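PDB 4A69: nuclear receptor corepressor 2 from Homo sapiens, which acts as a transcriptional corepressor of nuclear receptors and, through its SANT (Myb-like) domain, binds inositol tetrakisphosphate at the interface with a partner protein. Local coordinates for residues P62-F65 / G66-A69. Residues are numbered along the deposited sequence; the frame is centred on the assembly and turned at random.
Sequences PKNF and GLIA. With I0P (D-myo inositol 1,4,5,6 tetrakisphosphate), chain Q.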
loop_
_atom_site.group_PDB
_atom_site.type_symbol
_atom_site.label_atom_id
_atom_site.label_comp_id
_atom_site.label_asym_id
_atom_site.label_seq_id
_atom_site.Cartn_x
_atom_site.Cartn_y
_atom_site.Cartn_z
ATOM N N PRO C 62 -23.911 12.949 -3.346
ATOM C CA PRO C 62 -22.678 13.134 -2.576
ATOM C C PRO C 62 -21.588 12.164 -3.007
ATOM O O PRO C 62 -21.789 10.952 -2.951
ATOM C CB PRO C 62 -23.114 12.866 -1.129
ATOM C CG PRO C 62 -24.348 12.022 -1.226
ATOM C CD PRO C 62 -24.895 12.111 -2.629
ATOM N N LYS C 63 -20.451 12.706 -3.441
ATOM C CA LYS C 63 -19.287 11.904 -3.866
ATOM C C LYS C 63 -19.530 11.084 -5.143
ATOM O O LYS C 63 -18.777 10.165 -5.460
ATOM C CB LYS C 63 -18.789 11.006 -2.725
ATOM C CG LYS C 63 -18.459 11.770 -1.451
ATOM C CD LYS C 63 -18.050 10.849 -0.321
ATOM C CE LYS C 63 -17.645 11.655 0.896
ATOM N NZ LYS C 63 -17.117 10.790 1.984
ATOM N N ASN C 64 -20.588 11.418 -5.875
ATOM C CA ASN C 64 -20.781 10.853 -7.204
ATOM C C ASN C 64 -20.046 11.732 -8.219
ATOM O O ASN C 64 -20.648 12.538 -8.934
ATOM C CB ASN C 64 -22.264 10.722 -7.535
ATOM C CG ASN C 64 -22.514 9.869 -8.759
ATOM O OD1 ASN C 64 -21.679 9.784 -9.662
ATOM N ND2 ASN C 64 -23.674 9.239 -8.801
ATOM N N PHE C 65 -18.729 11.573 -8.249
ATOM C CA PHE C 65 -17.859 12.437 -9.030
ATOM C C PHE C 65 -18.001 12.166 -10.519
ATOM O O PHE C 65 -17.741 13.046 -11.325
ATOM C CB PHE C 65 -16.404 12.307 -8.568
ATOM C CG PHE C 65 -16.176 12.707 -7.127
ATOM C CD1 PHE C 65 -16.217 14.051 -6.742
ATOM C CD2 PHE C 65 -15.905 11.748 -6.162
ATOM C CE1 PHE C 65 -16.002 14.422 -5.424
ATOM C CE2 PHE C 65 -15.683 12.113 -4.837
ATOM C CZ PHE C 65 -15.731 13.455 -4.470
ATOM N N GLY C 66 -18.433 10.957 -10.871
ATOM C CA GLY C 66 -18.797 10.629 -12.252
ATOM C C GLY C 66 -19.908 11.549 -12.725
ATOM O O GLY C 66 -19.790 12.203 -13.768
ATOM N N LEU C 67 -20.986 11.620 -11.941
ATOM C CA LEU C 67 -22.104 12.513 -12.261
ATOM C C LEU C 67 -21.684 13.984 -12.262
ATOM O O LEU C 67 -22.025 14.728 -13.180
ATOM C CB LEU C 67 -23.279 12.273 -11.305
ATOM C CG LEU C 67 -24.678 12.796 -11.650
ATOM C CD1 LEU C 67 -24.981 12.718 -13.137
ATOM C CD2 LEU C 67 -25.712 12.003 -10.868
ATOM N N ILE C 68 -20.932 14.405 -11.248
ATOM C CA ILE C 68 -20.499 15.798 -11.165
ATOM C C ILE C 68 -19.688 16.193 -12.403
ATOM O O ILE C 68 -19.999 17.197 -13.062
ATOM C CB ILE C 68 -19.723 16.094 -9.862
ATOM C CG1 ILE C 68 -20.648 15.968 -8.651
ATOM C CG2 ILE C 68 -19.092 17.483 -9.902
ATOM C CD1 ILE C 68 -19.925 15.745 -7.338
ATOM N N ALA C 69 -18.668 15.395 -12.730
ATOM C CA ALA C 69 -17.819 15.675 -13.892
ATOM C C ALA C 69 -18.622 15.810 -15.187
ATOM O O ALA C 69 -18.277 16.609 -16.052
ATOM C CB ALA C 69 -16.750 14.608 -14.046
HETATM O O21 I0P Q . -11.501 12.790 9.890
HETATM P P1 I0P Q . -12.749 12.950 9.051
HETATM O O41 I0P Q . -12.786 14.167 8.146
HETATM O O31 I0P Q . -14.044 12.738 9.781
HETATM O O11 I0P Q . -12.629 11.706 8.019
HETATM C C1 I0P Q . -13.635 11.469 7.036
HETATM C C6 I0P Q . -13.020 11.054 5.700
HETATM O O16 I0P Q . -12.174 12.110 5.277
HETATM P P6 I0P Q . -10.621 11.879 4.954
HETATM O O46 I0P Q . -10.623 10.894 3.798
HETATM O O26 I0P Q . -10.014 11.277 6.181
HETATM O O36 I0P Q . -10.111 13.241 4.579
HETATM C C5 I0P Q . -14.110 10.783 4.661
HETATM O O15 I0P Q . -13.528 10.371 3.423
HETATM P P5 I0P Q . -13.471 11.220 2.068
HETATM O O45 I0P Q . -14.345 10.448 1.102
HETATM O O35 I0P Q . -13.985 12.610 2.386
HETATM O O25 I0P Q . -12.004 11.181 1.755
HETATM C C2 I0P Q . -14.576 10.401 7.574
HETATM O O12 I0P Q . -13.806 9.237 7.925
HETATM C C3 I0P Q . -15.645 10.073 6.540
HETATM O O13 I0P Q . -16.410 8.983 7.032
HETATM C C4 I0P Q . -15.057 9.689 5.177
HETATM O O14 I0P Q . -16.134 9.497 4.267
HETATM P P4 I0P Q . -16.840 8.087 4.001
HETATM O O24 I0P Q . -15.709 7.086 3.999
HETATM O O44 I0P Q . -17.780 7.845 5.160
HETATM O O34 I0P Q . -17.564 8.335 2.695
#
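Asn64 caps the helix 65-70, its side-chain OD1 accepting from Leu67 N at 3.0 Å. CG lies anti to the backbone N (chi1 -167°), beside the carbonyl carbon, which brings OD1 to Leu67 N; the donor stands above the amide carbonyl plane, yet its N-H points almost straight at OD1 (163°). A short polar side chain suits this N-cap, where backbone N-H groups lack a preceding turn. The carbonyl of Asn64 adds the first helical bond, from Ile68 N at 3.0 Å, and Phe65 O takes Ala69 N at 2.9 Å. Apolar Phe65 and Ile68 suit the buried side, CD1 to CD1 at 4.1 Å; Ile68 continues onto helix 48-60, while the Phe65 ring meets Tyr84 edge-to-face.

Lys63, just before the cap, heads for the ligand. From CB, CG lies anti to the carbonyl carbon (chi1 -55°); beyond it the extended chain brings CE within 3.5 Å of I0P O45, and NZ bridges the 4- and 5-phosphates, donating to I0P O34 (2.6 Å) and I0P O45, a reach that suits lysine. A methionine here would probably leave those two phosphates without their shared ammonium partner. Lys63 and Lys88 probably offset phosphate charge, while Tyr84 and Tyr85 hydroxyls and residues of the partner chain add hydrogen bonds, beside a helix start whose Leu67 N-H is satisfied by Asn64.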